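Local coordinates for kelch domain-containing protein (Colletotrichum graminicola M1.001, PDB 5C86) that probably oxidises alcohols at a copper centre, as a fungal alcohol oxidase of the AA5 galactose oxidase and glyoxal oxidase family, at residues V86-V97 and W108-G119; I131-S139 and F174-W182. All coordinates share one frame; numbering follows the deposited sequence.

Contacts 1 and 2 follow one another along the chain, contact 1 closing before contact 2 opens, with centres about 14 Å apart. Contact 1 lies in the four-stranded sheet 75-111, a blade of the kelch beta-propeller, and in the chain leaving it for the next blade, 122-158. Contact 2 joins that next blade, through strand 131-134 and the loop after it, to the segment entering the blade that starts at strand 181-183. The two touch directly: G89 O lies 2.7 Å from S139 OG and G119 O lies 3.0 Å from F138 N, both probable hydrogen bonds. Together they tie three successive blades beside Y120, a copper ligand, although no copper is bound here.

Contact 1 (V86-V97 and W108-G119); sequences VTGGSSAAKTSV and WTPLSNMQISRG
An extended second torsion carries SD of M114 to T87, and a bend at the third (chi3 -68°) turns CE towards A92 O and the backbone N of G88, while T95 holds OG1 anti to its carbonyl carbon, aimed at the other segment. The M114 chain crosses T87 at about a right angle, SD lying 3.8 Å from T87 CB, and its CE ends 3.4 Å from A92 O. T95 OG1 donates to S112 O at 2.9 Å, slightly tilted from the carbonyl plane, and T95 CG2 rests on L111 CB. On the same sheet face V97 CG1 packs 3.7 Å from L111 CG and also touches T109 OG1. At the W108 end, away from M114, V86 CG2 meets the ring obliquely, 3.4 Å from CZ3 of W108, with S96 CB nearby; the hydroxyl of S96 turns to H69.

These strands belong to a propeller blade in which 109-111 is an outermost strand; the N-to-C directions of the short segments 95-97 and 109-111 make 134°, so the pair is antiparallel but well twisted from 180°. V97 and T109 form an antiparallel hydrogen-bonded pair, with both N-H groups used. L111 N bonds to T95 O almost straight (172°). T95 N instead donates to a water at 2.9 Å, which lies within hydrogen-bonding distance of L111 O and N113 OD1; these compete with other acceptors for its protons.

Beyond the strands, loop carbonyls take over: A93 O accepts from M114 N, and A92 O from R118 N. G88 and G89 form the double glycine familiar from kelch repeats. G88 CA approaches R118 O to 3.4 Å, and the same oxygen accepts from G89 N at 3.0 Å. The R118 guanidinium reaches a salt bridge with E147 of the following blade.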
loop_
_atom_site.group_PDB
_atom_site.type_symbol
_atom_site.label_atom_id
_atom_site.label_comp_id
_atom_site.label_asym_id
_atom_site.label_seq_id
_atom_site.Cartn_x
_atom_site.Cartn_y
_atom_site.Cartn_z
ATOM N N VAL A 86 -2.700 -12.729 4.313
ATOM C CA VAL A 86 -1.355 -12.538 4.753
ATOM C C VAL A 86 -0.574 -13.844 4.581
ATOM O O VAL A 86 -1.017 -14.886 5.057
ATOM C CB VAL A 86 -1.347 -12.015 6.182
ATOM C CG1 VAL A 86 0.020 -11.821 6.723
ATOM C CG2 VAL A 86 -2.125 -10.711 6.338
ATOM N N THR A 87 0.577 -13.773 3.959
ATOM C CA THR A 87 1.348 -14.946 3.545
ATOM C C THR A 87 2.708 -14.921 4.177
ATOM O O THR A 87 3.449 -13.946 4.112
ATOM C CB THR A 87 1.509 -15.029 2.051
ATOM O OG1 THR A 87 1.827 -13.724 1.445
ATOM C CG2 THR A 87 0.270 -15.514 1.418
ATOM N N GLY A 88 3.124 -16.082 4.708
ATOM C CA GLY A 88 4.550 -16.271 5.095
ATOM C C GLY A 88 4.989 -15.391 6.204
ATOM O O GLY A 88 4.235 -14.994 7.095
ATOM N N GLY A 89 6.279 -15.039 6.135
ATOM C CA GLY A 89 6.905 -14.323 7.190
ATOM C C GLY A 89 7.534 -15.298 8.196
ATOM O O GLY A 89 8.118 -16.279 7.770
ATOM N N SER A 90 7.419 -14.985 9.459
ATOM C CA SER A 90 8.070 -15.863 10.456
ATOM C C SER A 90 7.502 -17.281 10.349
ATOM O O SER A 90 8.267 -18.307 10.417
ATOM C CB SER A 90 7.961 -15.265 11.824
ATOM O OG SER A 90 8.811 -14.158 12.019
ATOM N N SER A 91 6.189 -17.413 10.202
ATOM C CA SER A 91 5.630 -18.720 9.853
ATOM C C SER A 91 5.617 -18.864 8.339
ATOM O O SER A 91 4.632 -18.570 7.618
ATOM C CB SER A 91 4.268 -19.014 10.529
ATOM O OG SER A 91 4.214 -18.637 11.880
ATOM N N ALA A 92 6.728 -19.293 7.787
ATOM C CA ALA A 92 7.030 -19.074 6.422
ATOM C C ALA A 92 6.178 -19.735 5.347
ATOM O O ALA A 92 6.120 -19.296 4.213
ATOM C CB ALA A 92 8.524 -19.350 6.181
ATOM N N ALA A 93 5.507 -20.831 5.715
ATOM C CA ALA A 93 4.730 -21.527 4.706
ATOM C C ALA A 93 3.230 -21.072 4.763
ATOM O O ALA A 93 2.499 -21.433 3.841
ATOM C CB ALA A 93 4.782 -23.067 4.966
ATOM N N LYS A 94 2.813 -20.371 5.825
ATOM C CA LYS A 94 1.373 -20.198 6.188
ATOM C C LYS A 94 0.675 -19.101 5.372
ATOM O O LYS A 94 1.285 -18.108 4.923
ATOM C CB LYS A 94 1.181 -19.960 7.660
ATOM C CG LYS A 94 1.729 -21.216 8.424
ATOM C CD LYS A 94 1.146 -21.423 9.749
ATOM C CE LYS A 94 1.284 -22.905 10.137
ATOM N NZ LYS A 94 1.007 -22.961 11.563
ATOM N N THR A 95 -0.580 -19.335 5.105
ATOM C CA THR A 95 -1.521 -18.302 4.534
ATOM C C THR A 95 -2.644 -18.140 5.562
ATOM O O THR A 95 -3.248 -19.149 6.000
ATOM C CB THR A 95 -2.070 -18.722 3.201
ATOM O OG1 THR A 95 -1.031 -18.971 2.262
ATOM C CG2 THR A 95 -2.883 -17.581 2.589
ATOM N N SER A 96 -2.891 -16.943 6.051
ATOM C CA SER A 96 -3.981 -16.629 6.886
ATOM C C SER A 96 -4.922 -15.568 6.291
ATOM O O SER A 96 -4.455 -14.764 5.463
ATOM C CB SER A 96 -3.550 -16.112 8.141
ATOM O OG SER A 96 -2.687 -17.014 8.865
ATOM N N VAL A 97 -6.164 -15.521 6.771
ATOM C CA VAL A 97 -7.176 -14.610 6.235
ATOM C C VAL A 97 -7.937 -13.981 7.374
ATOM O O VAL A 97 -8.294 -14.645 8.362
ATOM C CB VAL A 97 -7.981 -15.219 5.098
ATOM C CG1 VAL A 97 -8.875 -16.373 5.546
ATOM C CG2 VAL A 97 -8.841 -14.137 4.435
ATOM N N TRP A 108 -8.080 -14.742 12.897
ATOM C CA TRP A 108 -7.554 -15.008 11.568
ATOM C C TRP A 108 -7.723 -16.478 11.340
ATOM O O TRP A 108 -7.485 -17.299 12.276
ATOM C CB TRP A 108 -6.073 -14.653 11.500
ATOM C CG TRP A 108 -5.817 -13.142 11.553
ATOM C CD1 TRP A 108 -5.915 -12.298 12.580
ATOM C CD2 TRP A 108 -5.433 -12.335 10.399
ATOM N NE1 TRP A 108 -5.613 -10.987 12.171
ATOM C CE2 TRP A 108 -5.313 -11.034 10.840
ATOM C CE3 TRP A 108 -5.188 -12.638 9.083
ATOM C CZ2 TRP A 108 -4.963 -9.979 9.976
ATOM C CZ3 TRP A 108 -4.825 -11.652 8.262
ATOM C CH2 TRP A 108 -4.725 -10.343 8.703
ATOM N N THR A 109 -8.059 -16.886 10.172
ATOM C CA THR A 109 -8.187 -18.325 9.900
ATOM C C THR A 109 -7.235 -18.813 8.821
ATOM O O THR A 109 -6.768 -18.050 7.980
ATOM C CB THR A 109 -9.650 -18.606 9.548
ATOM O OG1 THR A 109 -9.994 -18.000 8.275
ATOM C CG2 THR A 109 -10.564 -18.144 10.670
ATOM N N PRO A 110 -6.962 -20.122 8.722
ATOM C CA PRO A 110 -6.016 -20.588 7.777
ATOM C C PRO A 110 -6.545 -20.799 6.422
ATOM O O PRO A 110 -7.688 -21.179 6.219
ATOM C CB PRO A 110 -5.566 -21.980 8.368
ATOM C CG PRO A 110 -6.755 -22.387 9.112
ATOM C CD PRO A 110 -7.276 -21.145 9.746
ATOM N N LEU A 111 -5.710 -20.534 5.457
ATOM C CA LEU A 111 -5.839 -20.944 4.105
ATOM C C LEU A 111 -4.762 -21.925 3.767
ATOM O O LEU A 111 -3.955 -22.242 4.630
ATOM C CB LEU A 111 -5.876 -19.719 3.157
ATOM C CG LEU A 111 -7.054 -18.728 3.336
ATOM C CD1 LEU A 111 -6.940 -17.567 2.340
ATOM C CD2 LEU A 111 -8.387 -19.393 3.093
ATOM N N SER A 112 -4.721 -22.376 2.517
ATOM C CA SER A 112 -3.748 -23.372 2.075
ATOM C C SER A 112 -2.346 -22.809 2.253
ATOM O O SER A 112 -2.111 -21.631 1.916
ATOM C CB SER A 112 -4.020 -23.724 0.649
ATOM O OG SER A 112 -3.093 -24.665 0.069
ATOM N N ASN A 113 -1.380 -23.645 2.691
ATOM C CA ASN A 113 0.005 -23.251 2.682
ATOM C C ASN A 113 0.465 -22.935 1.273
ATOM O O ASN A 113 0.113 -23.510 0.304
ATOM C CB ASN A 113 0.873 -24.464 3.178
ATOM C CG ASN A 113 0.770 -24.730 4.602
ATOM O OD1 ASN A 113 0.246 -24.037 5.433
ATOM N ND2 ASN A 113 1.364 -25.881 4.946
ATOM N N MET A 114 1.390 -21.970 1.144
ATOM C CA MET A 114 2.092 -21.730 -0.113
ATOM C C MET A 114 2.929 -22.932 -0.584
ATOM O O MET A 114 3.288 -23.764 0.282
ATOM C CB MET A 114 2.999 -20.483 0.001
ATOM C CG MET A 114 2.240 -19.143 0.047
ATOM S SD MET A 114 3.392 -17.763 0.282
ATOM C CE MET A 114 4.020 -17.956 1.904
ATOM N N GLN A 115 3.130 -22.995 -1.882
ATOM C CA GLN A 115 4.032 -24.004 -2.507
ATOM C C GLN A 115 5.471 -23.800 -2.097
ATOM O O GLN A 115 6.211 -24.789 -2.002
ATOM C CB GLN A 115 3.930 -24.021 -3.992
ATOM C CG GLN A 115 2.535 -24.472 -4.432
ATOM C CD GLN A 115 2.354 -25.967 -4.158
ATOM O OE1 GLN A 115 1.551 -26.366 -3.322
ATOM N NE2 GLN A 115 3.203 -26.762 -4.797
ATOM N N ILE A 116 5.897 -22.534 -1.930
ATOM C CA ILE A 116 7.281 -22.211 -1.551
ATOM C C ILE A 116 7.213 -21.301 -0.362
ATOM O O ILE A 116 6.602 -20.177 -0.492
ATOM C CB ILE A 116 8.032 -21.535 -2.684
ATOM C CG1 ILE A 116 7.940 -22.371 -3.962
ATOM C CG2 ILE A 116 9.471 -21.207 -2.295
ATOM C CD1 ILE A 116 8.270 -21.741 -5.290
ATOM N N SER A 117 7.762 -21.702 0.772
ATOM C CA SER A 117 7.738 -20.898 1.971
ATOM C C SER A 117 8.660 -19.673 1.783
ATOM O O SER A 117 9.675 -19.747 1.075
ATOM C CB SER A 117 8.103 -21.685 3.232
ATOM O OG SER A 117 9.387 -22.271 3.123
ATOM N N ARG A 118 8.289 -18.558 2.425
ATOM C CA ARG A 118 8.932 -17.277 2.061
ATOM C C ARG A 118 8.618 -16.233 3.098
ATOM O O ARG A 118 7.694 -16.375 3.870
ATOM C CB ARG A 118 8.516 -16.797 0.712
ATOM C CG ARG A 118 7.003 -16.638 0.564
ATOM C CD ARG A 118 6.697 -16.290 -0.836
ATOM N NE ARG A 118 6.548 -17.443 -1.759
ATOM C CZ ARG A 118 6.986 -17.535 -2.987
ATOM N NH1 ARG A 118 7.773 -16.612 -3.579
ATOM N NH2 ARG A 118 6.635 -18.545 -3.780
ATOM N N GLY A 119 9.388 -15.169 3.043
ATOM C CA GLY A 119 9.162 -14.011 3.864
ATOM C C GLY A 119 9.790 -12.819 3.252
ATOM O O GLY A 119 10.814 -12.990 2.573
HETATM O O HOH W 1 -1.543 -21.939 5.920
#

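Contact 2 (I131-S139 and F174-W182); sequences IFVIGGSFS and FPDSHAWLW
G135 and G136 lie against the end of the type I turn 174-177, with the CA atoms of G136 and S177 only 4.4 Å apart. G135 CA makes a CA-H...O contact of 3.2 Å to D176 O, which also takes a weak hydrogen bond from G136 N. A water donates to I134 O and D176 O and accepts from A179 N, bridging the two backbones.

D176 has CG between its backbone N and carbonyl carbon (chi1 61°), which directs the carboxylate at S137. S137 OG donates to D176 OD1 at 2.6 Å on the syn side, and S177 OG donates to the same oxygen at 2.8 Å from the opposite face. F174 CE1 touches F138 CA, and F174 CZ sits at the edge of the F138 ring; both rings also meet Y120. Where the blades pack, the L181 side chain crosses both F132 and I134 at about a right angle, CD1 towards F132 CD2 and CD2 4.1 Å from I134 CG2.

S177 OG both donates to D176 OD1 and accepts from S137 N at 3.1 Å, closing a set of bonds that would restrict how the carboxylate can turn and that joins the two loops next to F138, whose ring stacks on Y120.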
loop_
_atom_site.group_PDB
_atom_site.type_symbol
_atom_site.label_atom_id
_atom_site.label_comp_id
_atom_site.label_asym_id
_atom_site.label_seq_id
_atom_site.Cartn_x
_atom_site.Cartn_y
_atom_site.Cartn_z
ATOM N N ILE A 131 -4.161 -14.104 -6.098
ATOM C CA ILE A 131 -3.086 -13.478 -5.279
ATOM C C ILE A 131 -1.747 -13.989 -5.761
ATOM O O ILE A 131 -1.478 -15.228 -5.641
ATOM C CB ILE A 131 -3.185 -13.713 -3.788
ATOM C CG1 ILE A 131 -4.558 -13.491 -3.172
ATOM C CG2 ILE A 131 -2.067 -13.001 -3.097
ATOM C CD1 ILE A 131 -5.183 -12.122 -3.366
ATOM N N PHE A 132 -0.925 -13.145 -6.340
ATOM C CA PHE A 132 0.404 -13.520 -6.910
ATOM C C PHE A 132 1.453 -13.156 -5.900
ATOM O O PHE A 132 1.440 -12.000 -5.374
ATOM C CB PHE A 132 0.635 -12.791 -8.216
ATOM C CG PHE A 132 1.967 -12.957 -8.833
ATOM C CD1 PHE A 132 2.393 -14.196 -9.320
ATOM C CD2 PHE A 132 2.849 -11.877 -8.893
ATOM C CE1 PHE A 132 3.600 -14.296 -10.013
ATOM C CE2 PHE A 132 4.099 -12.010 -9.527
ATOM C CZ PHE A 132 4.478 -13.223 -10.089
ATOM N N VAL A 133 2.377 -14.086 -5.636
ATOM C CA VAL A 133 3.550 -13.736 -4.784
ATOM C C VAL A 133 4.822 -14.121 -5.499
ATOM O O VAL A 133 4.844 -15.103 -6.294
ATOM C CB VAL A 133 3.530 -14.387 -3.386
ATOM C CG1 VAL A 133 2.255 -14.114 -2.612
ATOM C CG2 VAL A 133 3.651 -15.904 -3.455
ATOM N N ILE A 134 5.889 -13.369 -5.209
ATOM C CA ILE A 134 7.169 -13.717 -5.742
ATOM C C ILE A 134 8.261 -13.185 -4.836
ATOM O O ILE A 134 8.110 -12.159 -4.166
ATOM C CB ILE A 134 7.330 -13.252 -7.210
ATOM C CG1 ILE A 134 8.532 -13.959 -7.917
ATOM C CG2 ILE A 134 7.452 -11.713 -7.311
ATOM C CD1 ILE A 134 8.546 -13.790 -9.398
ATOM N N GLY A 135 9.386 -13.898 -4.858
ATOM C CA GLY A 135 10.489 -13.581 -3.953
ATOM C C GLY A 135 10.292 -13.822 -2.495
ATOM O O GLY A 135 9.394 -14.538 -2.043
ATOM N N GLY A 136 11.160 -13.214 -1.704
ATOM C CA GLY A 136 11.009 -13.178 -0.268
ATOM C C GLY A 136 11.979 -14.194 0.365
ATOM O O GLY A 136 11.567 -15.335 0.622
ATOM N N SER A 137 13.146 -13.711 0.785
ATOM C CA SER A 137 14.144 -14.602 1.420
ATOM C C SER A 137 14.496 -14.301 2.843
ATOM O O SER A 137 15.545 -14.771 3.384
ATOM C CB SER A 137 15.338 -14.739 0.465
ATOM O OG SER A 137 15.994 -13.516 0.204
ATOM N N PHE A 138 13.637 -13.577 3.539
ATOM C CA PHE A 138 13.772 -13.411 4.985
ATOM C C PHE A 138 13.664 -14.759 5.671
ATOM O O PHE A 138 14.368 -14.994 6.679
ATOM C CB PHE A 138 12.758 -12.454 5.513
ATOM C CG PHE A 138 12.602 -12.451 6.994
ATOM C CD1 PHE A 138 13.493 -11.783 7.805
ATOM C CD2 PHE A 138 11.564 -13.116 7.563
ATOM C CE1 PHE A 138 13.302 -11.783 9.209
ATOM C CE2 PHE A 138 11.409 -13.171 8.926
ATOM C CZ PHE A 138 12.297 -12.511 9.747
ATOM N N SER A 139 12.726 -15.563 5.218
ATOM C CA SER A 139 12.437 -16.879 5.811
ATOM C C SER A 139 12.095 -17.763 4.645
ATOM O O SER A 139 12.098 -17.314 3.483
ATOM C CB SER A 139 11.303 -16.731 6.792
ATOM O OG SER A 139 10.183 -16.247 6.033
ATOM N N PHE A 174 18.629 -10.047 0.911
ATOM C CA PHE A 174 17.257 -10.253 0.420
ATOM C C PHE A 174 17.060 -9.623 -0.963
ATOM O O PHE A 174 16.091 -8.857 -1.161
ATOM C CB PHE A 174 16.257 -9.676 1.424
ATOM C CG PHE A 174 16.522 -10.119 2.866
ATOM C CD1 PHE A 174 16.736 -11.441 3.162
ATOM C CD2 PHE A 174 16.586 -9.187 3.865
ATOM C CE1 PHE A 174 17.003 -11.820 4.494
ATOM C CE2 PHE A 174 16.784 -9.557 5.185
ATOM C CZ PHE A 174 16.995 -10.869 5.483
ATOM N N PRO A 175 17.960 -9.868 -1.939
ATOM C CA PRO A 175 17.873 -9.169 -3.183
ATOM C C PRO A 175 16.643 -9.497 -4.088
ATOM O O PRO A 175 16.415 -8.781 -5.109
ATOM C CB PRO A 175 19.226 -9.505 -3.884
ATOM C CG PRO A 175 19.457 -10.915 -3.420
ATOM C CD PRO A 175 19.083 -10.866 -1.965
ATOM N N ASP A 176 15.928 -10.549 -3.732
ATOM C CA ASP A 176 14.719 -10.977 -4.394
ATOM C C ASP A 176 13.473 -10.477 -3.690
ATOM O O ASP A 176 12.371 -10.936 -4.016
ATOM C CB ASP A 176 14.716 -12.498 -4.369
ATOM C CG ASP A 176 14.725 -13.090 -2.942
ATOM O OD1 ASP A 176 14.993 -12.387 -1.871
ATOM O OD2 ASP A 176 14.505 -14.349 -2.865
ATOM N N SER A 177 13.592 -9.581 -2.724
ATOM C CA SER A 177 12.468 -9.303 -1.808
ATOM C C SER A 177 11.884 -7.891 -2.064
ATOM O O SER A 177 12.536 -7.034 -2.741
ATOM C CB SER A 177 12.967 -9.435 -0.393
ATOM O OG SER A 177 13.354 -10.827 -0.247
ATOM N N HIS A 178 10.714 -7.637 -1.492
ATOM C CA HIS A 178 10.011 -6.357 -1.581
ATOM C C HIS A 178 9.882 -5.877 -3.033
ATOM O O HIS A 178 10.021 -4.677 -3.300
ATOM C CB HIS A 178 10.653 -5.276 -0.723
ATOM C CG HIS A 178 10.939 -5.690 0.676
ATOM N ND1 HIS A 178 10.071 -6.367 1.484
ATOM C CD2 HIS A 178 12.062 -5.509 1.385
ATOM C CE1 HIS A 178 10.611 -6.501 2.676
ATOM N NE2 HIS A 178 11.847 -6.049 2.630
ATOM N N ALA A 179 9.590 -6.772 -3.951
ATOM C CA ALA A 179 9.355 -6.337 -5.326
ATOM C C ALA A 179 8.229 -5.289 -5.430
ATOM O O ALA A 179 7.213 -5.341 -4.659
ATOM C CB ALA A 179 9.027 -7.513 -6.207
ATOM N N TRP A 180 8.410 -4.349 -6.354
ATOM C CA TRP A 180 7.419 -3.286 -6.601
ATOM C C TRP A 180 6.362 -3.871 -7.597
ATOM O O TRP A 180 6.386 -3.559 -8.754
ATOM C CB TRP A 180 8.081 -2.060 -7.156
ATOM C CG TRP A 180 9.168 -1.442 -6.382
ATOM C CD1 TRP A 180 9.695 -1.837 -5.185
ATOM C CD2 TRP A 180 9.965 -0.376 -6.821
ATOM N NE1 TRP A 180 10.713 -1.019 -4.801
ATOM C CE2 TRP A 180 10.939 -0.106 -5.817
ATOM C CE3 TRP A 180 9.947 0.438 -7.957
ATOM C CZ2 TRP A 180 11.851 0.959 -5.929
ATOM C CZ3 TRP A 180 10.848 1.471 -8.054
ATOM C CH2 TRP A 180 11.792 1.724 -7.090
ATOM N N LEU A 181 5.468 -4.687 -7.120
ATOM C CA LEU A 181 4.482 -5.374 -7.971
ATOM C C LEU A 181 3.226 -4.527 -8.211
ATOM O O LEU A 181 2.619 -3.951 -7.273
ATOM C CB LEU A 181 4.048 -6.630 -7.344
ATOM C CG LEU A 181 5.111 -7.699 -6.990
ATOM C CD1 LEU A 181 4.463 -8.944 -6.439
ATOM C CD2 LEU A 181 5.950 -8.015 -8.206
ATOM N N TRP A 182 2.902 -4.383 -9.486
ATOM C CA TRP A 182 1.699 -3.646 -9.904
ATOM C C TRP A 182 0.872 -4.513 -10.836
ATOM O O TRP A 182 1.306 -4.702 -11.963
ATOM C CB TRP A 182 2.071 -2.281 -10.515
ATOM C CG TRP A 182 2.594 -1.392 -9.487
ATOM C CD1 TRP A 182 3.888 -1.074 -9.225
ATOM C CD2 TRP A 182 1.819 -0.830 -8.426
ATOM N NE1 TRP A 182 3.969 -0.319 -8.077
ATOM C CE2 TRP A 182 2.718 -0.141 -7.568
ATOM C CE3 TRP A 182 0.483 -0.877 -8.108
ATOM C CZ2 TRP A 182 2.293 0.449 -6.401
ATOM C CZ3 TRP A 182 0.050 -0.287 -6.982
ATOM C CH2 TRP A 182 0.968 0.365 -6.116
HETATM O O HOH W 2 9.717 -9.728 -3.815
#